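Local coordinates for ATP:cob(I)alamin adenosyltransferase, putative (Burkholderia thailandensis, PDB 2ZHY), which transfers the 5'-deoxyadenosyl group of ATP to the cobalt of reduced cobalamin, working as a pduO-type adenosyltransferase in the form of a homotrimer, at the interface of chains A and B. Numbering follows the deposited sequence. Chains: chain A/B, ATP:cob(I)alamin adenosyltransferase, putative.

Contact 1: the interface of chains A and B. Residues chain A 150, 154; chain B 8-11, 14.
Helix 147-169 of chain A presents A:Arg150 and A:Arg154, one turn apart, to B:Ile8 to B:Arg11, whose backbone runs extended, and to B:Asp14 just beyond. In this PduO-type adenosyltransferase the stretch belongs to the N-terminal ATP-binding loop, in which B:Arg11 is itself an ATP ligand, so the nucleotide site lies at a subunit boundary. A:Arg154 runs extended from CG to NE and grips the carboxylate of B:Asp14 end-on in a salt bridge. NH2 of A:Arg154 reaches the syn lone pair of B:Asp14 OD2 at 2.7 Å. NH1 of A:Arg154 donates to B:Asp14 OD1 at 2.8 Å, with OD1 somewhat out of the guanidinium plane. The two flat groups are nearly coplanar, 25° apart. NH1 of A:Arg154 also donates to the backbone O of A:Arg150 at 3.0 Å, which ties the guanidinium back to its own helix.

A:Arg150, bent at chi3 (75°), makes a second salt bridge from another direction: its NE sits above the carboxylate plane, 3.1 Å from OD2 of B:Asp14. NH2 of A:Arg150 donates to the carbonyl O of B:Ile8 at 2.9 Å. OD2 of B:Asp14 thus accepts from NE of A:Arg150, NH2 of A:Arg154 and the backbone N of B:Arg11. The CD methylene of B:Arg11 covers one face of the A:Arg154 guanidinium near its rim, 3.4 Å from CZ. Water 1 joins NH2 of A:Arg154 to the carbonyl O of B:Ala9.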
ATOM      1  N   ARG A 150      21.088  -3.337   1.709  1.00 20.30           N
ATOM      2  CA  ARG A 150      21.459  -3.490   3.114  1.00 21.04           C
ATOM      3  C   ARG A 150      20.811  -2.380   3.935  1.00 20.14           C
ATOM      4  O   ARG A 150      20.438  -2.582   5.092  1.00 20.98           O
ATOM      5  CB  ARG A 150      22.984  -3.440   3.296  1.00 20.93           C
ATOM      6  CG  ARG A 150      23.741  -4.583   2.620  1.00 22.26           C
ATOM      7  CD  ARG A 150      25.241  -4.495   2.892  1.00 26.40           C
ATOM      8  NE  ARG A 150      25.584  -4.905   4.253  1.00 25.57           N
ATOM      9  CZ  ARG A 150      26.759  -4.671   4.834  1.00 28.51           C
ATOM     10  NH1 ARG A 150      27.716  -4.022   4.176  1.00 26.05           N
ATOM     11  NH2 ARG A 150      26.981  -5.089   6.075  1.00 25.18           N
ATOM     12  N   ARG A 154      17.897  -3.148   6.932  1.00 17.99           N
ATOM     13  CA  ARG A 154      17.990  -2.637   8.299  1.00 17.52           C
ATOM     14  C   ARG A 154      16.816  -1.734   8.648  1.00 18.21           C
ATOM     15  O   ARG A 154      16.296  -1.790   9.765  1.00 17.39           O
ATOM     16  CB  ARG A 154      19.308  -1.873   8.492  1.00 17.89           C
ATOM     17  CG  ARG A 154      20.509  -2.792   8.633  1.00 18.80           C
ATOM     18  CD  ARG A 154      21.849  -2.072   8.548  1.00 22.12           C
ATOM     19  NE  ARG A 154      22.945  -3.031   8.685  1.00 22.45           N
ATOM     20  CZ  ARG A 154      23.215  -3.989   7.802  1.00 23.61           C
ATOM     21  NH1 ARG A 154      22.477  -4.113   6.700  1.00 18.69           N
ATOM     22  NH2 ARG A 154      24.195  -4.852   8.038  1.00 23.04           N
TER
ATOM     23  N   ILE B   8      31.069  -2.919   7.599  1.00 36.60           N
ATOM     24  CA  ILE B   8      29.867  -3.178   8.387  1.00 33.13           C
ATOM     25  C   ILE B   8      29.532  -4.664   8.471  1.00 32.31           C
ATOM     26  O   ILE B   8      29.523  -5.368   7.461  1.00 31.74           O
ATOM     27  CB  ILE B   8      28.655  -2.426   7.801  1.00 32.81           C
ATOM     28  CG1 ILE B   8      28.977  -0.931   7.679  1.00 29.36           C
ATOM     29  CG2 ILE B   8      27.432  -2.636   8.693  1.00 31.70           C
ATOM     30  CD1 ILE B   8      29.203  -0.235   9.006  1.00 29.92           C
ATOM     31  N   ALA B   9      29.253  -5.128   9.686  1.00 30.03           N
ATOM     32  CA  ALA B   9      28.920  -6.527   9.929  1.00 30.29           C
ATOM     33  C   ALA B   9      27.697  -6.962   9.132  1.00 30.77           C
ATOM     34  O   ALA B   9      26.794  -6.168   8.869  1.00 30.70           O
ATOM     35  CB  ALA B   9      28.670  -6.752  11.409  1.00 28.95           C
ATOM     36  N   THR B  10      27.675  -8.235   8.762  1.00 30.41           N
ATOM     37  CA  THR B  10      26.574  -8.799   8.003  1.00 29.57           C
ATOM     38  C   THR B  10      25.365  -9.086   8.880  1.00 28.56           C
ATOM     39  O   THR B  10      25.491  -9.608   9.986  1.00 28.60           O
ATOM     40  CB  THR B  10      26.989 -10.120   7.322  1.00 30.64           C
ATOM     41  OG1 THR B  10      27.955  -9.846   6.303  1.00 33.87           O
ATOM     42  CG2 THR B  10      25.779 -10.811   6.694  1.00 29.90           C
ATOM     43  N   ARG B  11      24.192  -8.724   8.378  1.00 27.11           N
ATOM     44  CA  ARG B  11      22.943  -8.980   9.075  1.00 25.51           C
ATOM     45  C   ARG B  11      22.154  -9.947   8.210  1.00 25.06           C
ATOM     46  O   ARG B  11      22.286  -9.953   6.984  1.00 24.10           O
ATOM     47  CB  ARG B  11      22.134  -7.697   9.264  1.00 26.84           C
ATOM     48  CG  ARG B  11      22.582  -6.824  10.425  1.00 29.97           C
ATOM     49  CD  ARG B  11      21.732  -5.560  10.484  1.00 32.14           C
ATOM     50  NE  ARG B  11      20.314  -5.863  10.672  1.00 32.71           N
ATOM     51  CZ  ARG B  11      19.747  -6.076  11.856  1.00 35.49           C
ATOM     52  NH1 ARG B  11      20.481  -6.013  12.961  1.00 34.49           N
ATOM     53  NH2 ARG B  11      18.451  -6.357  11.937  1.00 33.50           N
ATOM     54  N   ASP B  14      21.035  -9.489   4.369  1.00 23.01           N
ATOM     55  CA  ASP B  14      21.863  -8.534   3.653  1.00 22.08           C
ATOM     56  C   ASP B  14      22.220  -8.989   2.241  1.00 23.63           C
ATOM     57  O   ASP B  14      22.528  -8.160   1.378  1.00 23.82           O
ATOM     58  CB  ASP B  14      23.142  -8.246   4.439  1.00 21.87           C
ATOM     59  CG  ASP B  14      22.966  -7.126   5.446  1.00 23.94           C
ATOM     60  OD1 ASP B  14      21.843  -6.578   5.544  1.00 23.56           O
ATOM     61  OD2 ASP B  14      23.952  -6.789   6.136  1.00 23.53           O
TER
HETATM   62  O   HOH W   1      25.332  -4.369  10.639  1.00 22.01           O

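Contact 2: the interface of chains A and B. Residues chain A 116, 119-120, 123; chain B 47-48, 51-52.
B:Val48, near the end of helix 31-50 in chain B, lies against one side of helix 116-141 in chain A, a helix-to-helix contact of the adenosyltransferase trimer. From its CB the two methyls part company. CG1 of B:Val48 stands anti to the backbone N (chi1 177°) and touches NH1 of A:Arg116, 3.6 Å away, and CD1 of A:Leu120. The other methyl, anti to the carbonyl carbon, turns toward the next turns of the same helix, where CG2 of B:Val48 meets CG2 of A:Val123 at 3.5 Å, a tight methyl-to-methyl contact, and also touches CD1 of A:Leu120. The side chains of A:Leu120 and A:Val123 each cross that of B:Val48 at about a right angle.

Small residues let the backbones come near on either side of the valine. The methyl CB of A:Ala119 rests 3.6 Å from the carbonyl O of B:Gly47, and CB of B:Ala51 packs 3.8 Å from CA of A:Arg116. A:Arg116 extends from CG to NE, with CD2 of A:Leu120 over one face of its guanidinium. At the guanidinium edge, NH1 of A:Arg116 meets water 2, which also binds the backbone O of B:Val48. The O of water 2 lies 2.7 Å from the carboxylate OE2 of B:Glu52.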
ATOM      1  N   ARG A 116      -2.093   4.587  16.575  1.00 22.00           N
ATOM      2  CA  ARG A 116      -2.014   4.977  15.168  1.00 21.70           C
ATOM      3  C   ARG A 116      -0.573   5.107  14.678  1.00 20.68           C
ATOM      4  O   ARG A 116      -0.241   4.644  13.589  1.00 19.92           O
ATOM      5  CB  ARG A 116      -2.773   6.284  14.917  1.00 21.12           C
ATOM      6  CG  ARG A 116      -2.763   6.692  13.452  1.00 26.43           C
ATOM      7  CD  ARG A 116      -3.544   7.964  13.182  1.00 28.36           C
ATOM      8  NE  ARG A 116      -3.119   8.565  11.923  1.00 35.35           N
ATOM      9  CZ  ARG A 116      -3.400   8.083  10.713  1.00 38.13           C
ATOM     10  NH1 ARG A 116      -4.127   6.981  10.574  1.00 38.43           N
ATOM     11  NH2 ARG A 116      -2.937   8.706   9.636  1.00 41.69           N
ATOM     12  N   ALA A 119       0.733   1.651  14.173  1.00 19.31           N
ATOM     13  CA  ALA A 119       0.131   1.029  12.997  1.00 18.65           C
ATOM     14  C   ALA A 119       0.752   1.594  11.714  1.00 18.31           C
ATOM     15  O   ALA A 119       1.006   0.859  10.756  1.00 16.25           O
ATOM     16  CB  ALA A 119      -1.369   1.267  12.994  1.00 20.44           C
ATOM     17  N   LEU A 120       0.989   2.903  11.703  1.00 16.67           N
ATOM     18  CA  LEU A 120       1.577   3.569  10.541  1.00 18.35           C
ATOM     19  C   LEU A 120       3.020   3.094  10.342  1.00 16.14           C
ATOM     20  O   LEU A 120       3.493   2.960   9.210  1.00 17.12           O
ATOM     21  CB  LEU A 120       1.534   5.086  10.744  1.00 16.89           C
ATOM     22  CG  LEU A 120       0.532   5.993  10.010  1.00 22.62           C
ATOM     23  CD1 LEU A 120      -0.656   5.227   9.463  1.00 21.51           C
ATOM     24  CD2 LEU A 120       0.095   7.093  10.964  1.00 18.35           C
ATOM     25  N   VAL A 123       2.936  -0.074   8.511  1.00 16.44           N
ATOM     26  CA  VAL A 123       2.674   0.113   7.086  1.00 16.33           C
ATOM     27  C   VAL A 123       3.999   0.514   6.438  1.00 15.91           C
ATOM     28  O   VAL A 123       4.358   0.003   5.383  1.00 16.53           O
ATOM     29  CB  VAL A 123       1.613   1.205   6.832  1.00 15.97           C
ATOM     30  CG1 VAL A 123       1.554   1.544   5.343  1.00 17.29           C
ATOM     31  CG2 VAL A 123       0.249   0.721   7.317  1.00 15.40           C
TER
ATOM     32  N   GLY B  47      -4.562  -2.684  10.417  1.00 16.90           N
ATOM     33  CA  GLY B  47      -4.152  -2.225  11.729  1.00 19.06           C
ATOM     34  C   GLY B  47      -4.351  -0.720  11.833  1.00 19.46           C
ATOM     35  O   GLY B  47      -4.655  -0.202  12.910  1.00 18.91           O
ATOM     36  N   VAL B  48      -4.181  -0.013  10.717  1.00 19.05           N
ATOM     37  CA  VAL B  48      -4.374   1.439  10.710  1.00 19.28           C
ATOM     38  C   VAL B  48      -5.866   1.726  10.854  1.00 19.20           C
ATOM     39  O   VAL B  48      -6.270   2.623  11.596  1.00 20.38           O
ATOM     40  CB  VAL B  48      -3.840   2.075   9.407  1.00 17.95           C
ATOM     41  CG1 VAL B  48      -4.129   3.580   9.389  1.00 16.86           C
ATOM     42  CG2 VAL B  48      -2.351   1.836   9.302  1.00 16.60           C
ATOM     43  N   ALA B  51      -7.074   1.520  14.309  1.00 23.79           N
ATOM     44  CA  ALA B  51      -6.661   2.608  15.182  1.00 26.00           C
ATOM     45  C   ALA B  51      -7.706   3.716  15.141  1.00 27.43           C
ATOM     46  O   ALA B  51      -7.576   4.722  15.832  1.00 29.08           O
ATOM     47  CB  ALA B  51      -5.295   3.149  14.753  1.00 27.02           C
ATOM     48  N   GLU B  52      -8.745   3.522  14.331  1.00 27.13           N
ATOM     49  CA  GLU B  52      -9.826   4.496  14.206  1.00 27.95           C
ATOM     50  C   GLU B  52     -10.976   4.130  15.138  1.00 28.47           C
ATOM     51  O   GLU B  52     -11.016   3.022  15.680  1.00 27.74           O
ATOM     52  CB  GLU B  52     -10.372   4.514  12.771  1.00 29.58           C
ATOM     53  CG  GLU B  52      -9.431   5.077  11.715  1.00 31.56           C
ATOM     54  CD  GLU B  52      -9.199   6.568  11.875  1.00 33.29           C
ATOM     55  OE1 GLU B  52     -10.191   7.329  11.867  1.00 35.42           O
ATOM     56  OE2 GLU B  52      -8.026   6.978  12.005  1.00 33.20           O
TER
HETATM   57  O   HOH W   2      -5.762   5.457  11.927  1.00 27.71           O

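Contact 3: the interface of chains A and B. Residues chain A 110-112, 125; chain B 43-44, 66, 70.
With chi1 at -73° and chi2 at -150°, B:Gln66 sends its amide away from helix 56-77 toward A:Pro112, while chi1 of -177° turns the B:Phe70 side chain, one turn further along, toward A:Leu111. NE2 of B:Gln66 donates to the carbonyl O of A:Pro112 at 2.9 Å in a nearly straight bond. The nitrogen approaches in the carbonyl plane, and the oxygen lies close to the plane of the glutamine amide. Weak bonds from the same NE2 to the backbone O and side-chain OD1 of B:Asn43, and from ND2 of B:Asn43 back to the O of B:Gln66, may steady the glutamine against helix 31-50.

The A:Pro112 ring presses into that helix. CG of A:Pro112 lies 3.6 Å from the carbonyl O of B:Asn43, and its CD meets ND2 of the same asparagine. CB of A:Pro112 touches the hydroxyl OG of B:Ser44 at 3.4 Å. The proline ring and the B:Asn43 side chain cross at about a right angle. A:Leu111 divides its methyls: CD1 packs on CB of B:Gln66 at 3.9 Å, and CD2 lies 3.7 Å from CB of B:Phe70, near the root of the aromatic ring.

By fitting the loop ahead of helix 116-141 against two helices of the neighbouring subunit, this site joins adjacent helical subunits of the adenosyltransferase homotrimer.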
ATOM      1  N   ILE A 110       3.428 -10.908  17.139  1.00 38.63           N
ATOM      2  CA  ILE A 110       2.537  -9.762  17.270  1.00 35.58           C
ATOM      3  C   ILE A 110       1.910  -9.422  15.926  1.00 32.33           C
ATOM      4  O   ILE A 110       2.455  -9.747  14.872  1.00 32.29           O
ATOM      5  CB  ILE A 110       3.270  -8.512  17.803  1.00 37.67           C
ATOM      6  CG1 ILE A 110       4.227  -7.968  16.744  1.00 37.22           C
ATOM      7  CG2 ILE A 110       4.027  -8.862  19.080  1.00 38.05           C
ATOM      8  CD1 ILE A 110       4.819  -6.629  17.103  1.00 38.87           C
ATOM      9  N   LEU A 111       0.752  -8.777  15.979  1.00 29.64           N
ATOM     10  CA  LEU A 111       0.033  -8.376  14.782  1.00 26.82           C
ATOM     11  C   LEU A 111       0.307  -6.896  14.550  1.00 24.92           C
ATOM     12  O   LEU A 111       0.449  -6.128  15.505  1.00 24.19           O
ATOM     13  CB  LEU A 111      -1.464  -8.618  14.971  1.00 24.37           C
ATOM     14  CG  LEU A 111      -1.891 -10.062  15.259  1.00 26.41           C
ATOM     15  CD1 LEU A 111      -3.372 -10.085  15.605  1.00 25.75           C
ATOM     16  CD2 LEU A 111      -1.605 -10.951  14.054  1.00 23.95           C
ATOM     17  N   PRO A 112       0.389  -6.473  13.278  1.00 22.68           N
ATOM     18  CA  PRO A 112       0.654  -5.066  12.971  1.00 21.56           C
ATOM     19  C   PRO A 112      -0.508  -4.167  13.398  1.00 20.69           C
ATOM     20  O   PRO A 112      -1.635  -4.325  12.926  1.00 19.40           O
ATOM     21  CB  PRO A 112       0.877  -5.082  11.457  1.00 22.11           C
ATOM     22  CG  PRO A 112      -0.067  -6.165  10.998  1.00 21.87           C
ATOM     23  CD  PRO A 112       0.163  -7.251  12.045  1.00 23.23           C
ATOM     24  N   ARG A 125       6.915  -0.225   7.453  1.00 15.99           N
ATOM     25  CA  ARG A 125       7.739  -1.430   7.465  1.00 16.12           C
ATOM     26  C   ARG A 125       7.460  -2.280   6.224  1.00 15.64           C
ATOM     27  O   ARG A 125       8.384  -2.666   5.514  1.00 17.34           O
ATOM     28  CB  ARG A 125       7.455  -2.264   8.727  1.00 14.80           C
ATOM     29  CG  ARG A 125       8.221  -3.588   8.810  1.00 17.98           C
ATOM     30  CD  ARG A 125       7.837  -4.396  10.055  1.00 14.35           C
ATOM     31  NE  ARG A 125       6.413  -4.730  10.077  1.00 16.26           N
ATOM     32  CZ  ARG A 125       5.843  -5.658   9.309  1.00 16.12           C
ATOM     33  NH1 ARG A 125       6.574  -6.366   8.456  1.00 14.77           N
ATOM     34  NH2 ARG A 125       4.529  -5.852   9.371  1.00 14.30           N
TER
ATOM     35  N   ASN B  43      -2.476  -6.604   6.132  1.00 16.92           N
ATOM     36  CA  ASN B  43      -2.728  -6.725   7.560  1.00 16.00           C
ATOM     37  C   ASN B  43      -2.341  -5.425   8.267  1.00 15.46           C
ATOM     38  O   ASN B  43      -3.002  -5.002   9.209  1.00 17.09           O
ATOM     39  CB  ASN B  43      -1.943  -7.908   8.145  1.00 17.60           C
ATOM     40  CG  ASN B  43      -2.595  -8.481   9.401  1.00 16.57           C
ATOM     41  OD1 ASN B  43      -3.729  -8.143   9.737  1.00 18.65           O
ATOM     42  ND2 ASN B  43      -1.883  -9.369  10.084  1.00 20.33           N
ATOM     43  N   SER B  44      -1.278  -4.786   7.797  1.00 16.80           N
ATOM     44  CA  SER B  44      -0.832  -3.540   8.403  1.00 16.21           C
ATOM     45  C   SER B  44      -1.838  -2.409   8.151  1.00 16.05           C
ATOM     46  O   SER B  44      -2.109  -1.609   9.049  1.00 15.81           O
ATOM     47  CB  SER B  44       0.559  -3.174   7.874  1.00 18.33           C
ATOM     48  OG  SER B  44       1.493  -4.199   8.199  1.00 20.00           O
ATOM     49  N   GLN B  66      -7.237 -10.092  11.319  1.00 19.78           N
ATOM     50  CA  GLN B  66      -5.791  -9.904  11.441  1.00 20.18           C
ATOM     51  C   GLN B  66      -5.128 -11.226  11.827  1.00 21.41           C
ATOM     52  O   GLN B  66      -4.022 -11.529  11.382  1.00 21.74           O
ATOM     53  CB  GLN B  66      -5.450  -8.853  12.506  1.00 19.96           C
ATOM     54  CG  GLN B  66      -5.745  -7.426  12.091  1.00 19.18           C
ATOM     55  CD  GLN B  66      -4.799  -6.446  12.749  1.00 20.94           C
ATOM     56  OE1 GLN B  66      -4.795  -6.294  13.968  1.00 18.97           O
ATOM     57  NE2 GLN B  66      -3.977  -5.783  11.938  1.00 18.12           N
ATOM     58  N   PHE B  70      -2.453 -13.418   9.504  1.00 19.80           N
ATOM     59  CA  PHE B  70      -1.169 -13.828  10.067  1.00 20.98           C
ATOM     60  C   PHE B  70      -1.000 -15.310   9.727  1.00 21.96           C
ATOM     61  O   PHE B  70       0.058 -15.730   9.270  1.00 19.67           O
ATOM     62  CB  PHE B  70      -1.145 -13.659  11.587  1.00 21.22           C
ATOM     63  CG  PHE B  70       0.185 -14.000  12.213  1.00 24.70           C
ATOM     64  CD1 PHE B  70       1.233 -13.080  12.202  1.00 22.92           C
ATOM     65  CD2 PHE B  70       0.397 -15.248  12.795  1.00 25.53           C
ATOM     66  CE1 PHE B  70       2.470 -13.392  12.760  1.00 24.34           C
ATOM     67  CE2 PHE B  70       1.636 -15.578  13.361  1.00 27.22           C
ATOM     68  CZ  PHE B  70       2.676 -14.647  13.342  1.00 24.68           C
TER

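Contacts 2 and 3 are neighbours, their C-alpha centres about 10 Å apart, and both use helix 116-141 of chain A or the loop leading into it against helix 31-50 of chain B, with helix 56-77 added in contact 3. They are adjacent parts of one interface, contact 2 mainly helix on helix and contact 3 mainly loop on helix. Contact 1 lies farther off, about 29 Å from contact 2 and 25 Å from contact 3 between C-alpha centres, where helix 147-169 of chain A receives the N-terminal loop of chain B. The same subunits are thus joined through their helical bodies and at an ATP-binding segment, which probably couples trimer assembly to nucleotide-site formation.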